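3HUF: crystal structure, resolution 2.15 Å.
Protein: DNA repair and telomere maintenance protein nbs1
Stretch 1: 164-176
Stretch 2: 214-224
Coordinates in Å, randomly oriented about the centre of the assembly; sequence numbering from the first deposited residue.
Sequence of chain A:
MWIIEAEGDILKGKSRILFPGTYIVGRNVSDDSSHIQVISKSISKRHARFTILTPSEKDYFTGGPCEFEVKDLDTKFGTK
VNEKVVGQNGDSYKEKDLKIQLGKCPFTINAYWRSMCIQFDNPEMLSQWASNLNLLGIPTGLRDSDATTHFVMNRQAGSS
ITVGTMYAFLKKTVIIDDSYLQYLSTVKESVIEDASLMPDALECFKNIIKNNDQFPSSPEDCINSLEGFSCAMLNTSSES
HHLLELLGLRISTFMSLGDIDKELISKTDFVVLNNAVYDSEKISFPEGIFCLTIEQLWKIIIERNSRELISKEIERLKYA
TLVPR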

# COMPACT_ATOMS: atom_id res chain seq x y z
N GLY A 164 1.75 -10.29 -12.52
CA GLY A 164 1.62 -9.54 -11.28
C GLY A 164 1.44 -8.07 -11.56
O GLY A 164 0.63 -7.38 -10.91
N THR A 165 2.18 -7.58 -12.56
CA THR A 165 2.08 -6.19 -12.97
C THR A 165 0.73 -5.89 -13.61
O THR A 165 0.10 -4.90 -13.26
CB THR A 165 3.21 -5.80 -13.92
OG1 THR A 165 4.46 -6.14 -13.32
CG2 THR A 165 3.17 -4.30 -14.19
N MET A 166 0.31 -6.77 -14.52
CA MET A 166 -0.97 -6.61 -15.21
C MET A 166 -2.12 -6.55 -14.21
O MET A 166 -3.03 -5.72 -14.33
CB MET A 166 -1.20 -7.79 -16.14
CG MET A 166 -0.17 -8.00 -17.23
SD MET A 166 -0.36 -9.64 -17.99
CE MET A 166 1.08 -9.69 -19.07
N TYR A 167 -2.06 -7.46 -13.23
CA TYR A 167 -3.05 -7.56 -12.18
C TYR A 167 -3.09 -6.31 -11.31
O TYR A 167 -4.17 -5.78 -11.05
CB TYR A 167 -2.81 -8.81 -11.33
CG TYR A 167 -3.94 -9.08 -10.36
CD1 TYR A 167 -5.27 -9.08 -10.79
CD2 TYR A 167 -3.68 -9.36 -9.02
CE1 TYR A 167 -6.32 -9.34 -9.91
CE2 TYR A 167 -4.72 -9.63 -8.14
CZ TYR A 167 -6.02 -9.62 -8.58
OH TYR A 167 -7.03 -9.86 -7.67
N ALA A 168 -1.91 -5.83 -10.88
CA ALA A 168 -1.82 -4.60 -10.11
C ALA A 168 -2.42 -3.42 -10.86
O ALA A 168 -3.18 -2.63 -10.29
CB ALA A 168 -0.39 -4.31 -9.74
N PHE A 169 -2.07 -3.29 -12.13
CA PHE A 169 -2.63 -2.24 -12.98
C PHE A 169 -4.16 -2.25 -12.99
O PHE A 169 -4.81 -1.21 -12.84
CB PHE A 169 -2.12 -2.42 -14.41
CG PHE A 169 -2.45 -1.29 -15.31
CD1 PHE A 169 -1.78 -0.08 -15.21
CD2 PHE A 169 -3.44 -1.43 -16.28
CE1 PHE A 169 -2.07 0.97 -16.06
CE2 PHE A 169 -3.74 -0.38 -17.13
CZ PHE A 169 -3.06 0.82 -17.01
N LEU A 170 -4.72 -3.44 -13.17
CA LEU A 170 -6.16 -3.60 -13.29
C LEU A 170 -6.94 -3.35 -12.00
O LEU A 170 -8.02 -2.77 -12.04
CB LEU A 170 -6.50 -4.98 -13.85
CG LEU A 170 -6.28 -5.09 -15.36
CD1 LEU A 170 -6.27 -6.54 -15.76
CD2 LEU A 170 -7.37 -4.35 -16.09
N LYS A 171 -6.39 -3.78 -10.85
CA LYS A 171 -7.07 -3.50 -9.58
C LYS A 171 -6.75 -2.10 -9.01
O LYS A 171 -7.02 -1.81 -7.84
CB LYS A 171 -6.90 -4.65 -8.54
CG LYS A 171 -5.53 -5.28 -8.42
CD LYS A 171 -5.45 -6.20 -7.20
CE LYS A 171 -3.99 -6.41 -6.73
NZ LYS A 171 -3.92 -6.86 -5.29
N LYS A 172 -6.20 -1.25 -9.87
CA LYS A 172 -5.95 0.18 -9.59
C LYS A 172 -4.90 0.45 -8.52
O LYS A 172 -4.91 1.49 -7.85
CB LYS A 172 -7.26 0.94 -9.35
CG LYS A 172 -8.13 1.02 -10.61
CD LYS A 172 -9.59 1.22 -10.28
CE LYS A 172 -10.39 1.49 -11.55
NZ LYS A 172 -11.78 1.94 -11.24
N THR A 173 -3.98 -0.50 -8.37
CA THR A 173 -2.83 -0.33 -7.50
C THR A 173 -1.87 0.65 -8.18
O THR A 173 -1.85 0.75 -9.41
CB THR A 173 -2.15 -1.68 -7.28
OG1 THR A 173 -3.14 -2.60 -6.80
CG2 THR A 173 -1.03 -1.59 -6.28
N VAL A 174 -1.13 1.41 -7.38
CA VAL A 174 -0.11 2.33 -7.88
C VAL A 174 1.16 1.53 -8.22
O VAL A 174 1.71 0.83 -7.39
CB VAL A 174 0.20 3.44 -6.83
CG1 VAL A 174 1.26 4.41 -7.35
CG2 VAL A 174 -1.07 4.19 -6.46
N ILE A 175 1.61 1.62 -9.47
CA ILE A 175 2.77 0.85 -9.89
C ILE A 175 4.02 1.71 -9.77
O ILE A 175 4.08 2.81 -10.28
CB ILE A 175 2.58 0.26 -11.31
CG1 ILE A 175 1.42 -0.75 -11.31
CG2 ILE A 175 3.90 -0.37 -11.82
CD1 ILE A 175 1.03 -1.18 -12.69
N ILE A 176 5.01 1.21 -9.05
CA ILE A 176 6.22 1.99 -8.88
C ILE A 176 7.40 1.18 -9.37
O ILE A 176 7.24 0.02 -9.79
CB ILE A 176 6.41 2.39 -7.40
CG1 ILE A 176 6.33 1.16 -6.49
CG2 ILE A 176 5.37 3.45 -7.00
CD1 ILE A 176 6.54 1.45 -5.02
N GLN A 214 3.51 -1.68 -23.03
CA GLN A 214 3.08 -2.77 -22.18
C GLN A 214 1.84 -2.33 -21.39
O GLN A 214 1.21 -3.14 -20.71
CB GLN A 214 4.22 -3.20 -21.24
CG GLN A 214 5.42 -3.82 -21.95
CD GLN A 214 5.08 -5.15 -22.62
OE1 GLN A 214 4.61 -6.08 -21.97
NE2 GLN A 214 5.32 -5.24 -23.93
N PHE A 215 1.51 -1.05 -21.49
CA PHE A 215 0.35 -0.47 -20.80
C PHE A 215 -0.53 0.29 -21.76
O PHE A 215 -0.03 0.89 -22.72
CB PHE A 215 0.81 0.50 -19.72
CG PHE A 215 1.50 -0.15 -18.56
CD1 PHE A 215 2.89 -0.23 -18.52
CD2 PHE A 215 0.75 -0.67 -17.50
CE1 PHE A 215 3.52 -0.83 -17.46
CE2 PHE A 215 1.37 -1.27 -16.43
CZ PHE A 215 2.75 -1.35 -16.39
N PRO A 216 -1.86 0.28 -21.52
CA PRO A 216 -2.70 1.26 -22.21
C PRO A 216 -2.75 2.55 -21.38
O PRO A 216 -1.97 2.68 -20.42
CB PRO A 216 -4.07 0.57 -22.25
CG PRO A 216 -4.09 -0.30 -21.04
CD PRO A 216 -2.65 -0.61 -20.66
N SER A 217 -3.63 3.48 -21.74
CA SER A 217 -3.71 4.77 -21.05
C SER A 217 -4.10 4.69 -19.56
O SER A 217 -3.54 5.40 -18.72
CB SER A 217 -4.68 5.71 -21.80
OG SER A 217 -4.10 6.19 -23.00
N SER A 218 -5.04 3.80 -19.25
CA SER A 218 -5.64 3.76 -17.92
C SER A 218 -6.15 2.36 -17.60
O SER A 218 -6.38 1.56 -18.51
CB SER A 218 -6.82 4.74 -17.87
OG SER A 218 -7.91 4.25 -18.63
N PRO A 219 -6.30 2.04 -16.30
CA PRO A 219 -7.05 0.84 -15.93
C PRO A 219 -8.47 0.82 -16.52
O PRO A 219 -8.94 -0.24 -16.95
CB PRO A 219 -7.10 0.93 -14.40
CG PRO A 219 -5.90 1.72 -14.04
CD PRO A 219 -5.77 2.74 -15.12
N GLU A 220 -9.10 1.99 -16.57
CA GLU A 220 -10.49 2.13 -17.00
C GLU A 220 -10.80 1.62 -18.40
O GLU A 220 -11.89 1.07 -18.63
CB GLU A 220 -10.94 3.59 -16.85
N ASP A 221 -9.88 1.78 -19.34
CA ASP A 221 -10.13 1.27 -20.70
C ASP A 221 -9.91 -0.25 -20.83
O ASP A 221 -10.48 -0.90 -21.71
CB ASP A 221 -9.41 2.09 -21.80
CG ASP A 221 -8.01 2.53 -21.41
OD1 ASP A 221 -7.19 1.67 -21.02
OD2 ASP A 221 -7.72 3.75 -21.51
N CYS A 222 -9.11 -0.80 -19.92
CA CYS A 222 -8.86 -2.24 -19.87
C CYS A 222 -10.00 -3.01 -19.23
O CYS A 222 -10.35 -4.11 -19.66
CB CYS A 222 -7.58 -2.53 -19.08
SG CYS A 222 -6.17 -2.92 -20.10
N ILE A 223 -10.58 -2.40 -18.19
CA ILE A 223 -11.64 -3.02 -17.39
C ILE A 223 -12.92 -3.22 -18.20
O ILE A 223 -13.41 -2.29 -18.84
CB ILE A 223 -11.88 -2.21 -16.08
CG1 ILE A 223 -10.80 -2.56 -15.05
CG2 ILE A 223 -13.27 -2.47 -15.49
CD1 ILE A 223 -10.47 -1.44 -14.08
N ASN A 224 -13.41 -4.46 -18.19
CA ASN A 224 -14.56 -4.92 -18.99
C ASN A 224 -14.44 -4.84 -20.51
O ASN A 224 -15.45 -4.70 -21.21
CB ASN A 224 -15.87 -4.28 -18.51
CG ASN A 224 -16.60 -5.13 -17.48
OD1 ASN A 224 -16.12 -5.32 -16.37
ND2 ASN A 224 -17.76 -5.65 -17.86

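This is an apolar packing contact without a single hydrogen bond between the stretches, in which the end of a helix, with Lys172 and Ile175 beyond it, packs against an irregular segment built around two prolines and a phenylalanine. Its centre is Phe169, which points toward the second stretch from the last full turn of the helix and has more of its area covered there than any other residue in the contact.

The Phe169 ring is held between two partners on opposite faces. Over one lies Pro219, whose CG sits 4.3 Å from the ring centroid and only 12° off the normal, a CH-pi contact well suited to proline, whose rigid ring presents its CH groups to the aromatic electrons. Over the other lies Phe215, with Phe169 CD1 and Phe215 CD2 3.5 Å apart; the two rings meet obliquely, their planes at 56°. Pro216 adds to the enclosure, its CD 3.7 Å from Phe169 CE2.

Phe215 in turn extends its ring to aliphatic groups of the first stretch: Thr165 CG2 lies 3.7 Å from Phe215 CZ, and Ile175 CD1 3.8 Å from Phe215 CE2. Threonine suits this place because its methyl can pack against the ring while OG1 hydrogen-bonds to a residue beside the stretches.

Beyond Phe169, Leu170 has a sideways CA-to-CB bond, yet its end comes nearer, bringing CD2 to 3.5 Å from Cys222 CB and 4.0 Å from Ile223 CG1. At the exposed margin, Lys172 contributes its aliphatic stem, with CG 3.9 Å from Pro219 CB and CE 3.9 Å from Ile223 CD1.

Ser218 and Asp221 serve the fold of their own stretch. Ser218 occupies an N-cap position, its OG accepting from Asp221 N at 3.2 Å, and Pro219 follows in the first turn, where its lack of an amide hydrogen costs no helical bond.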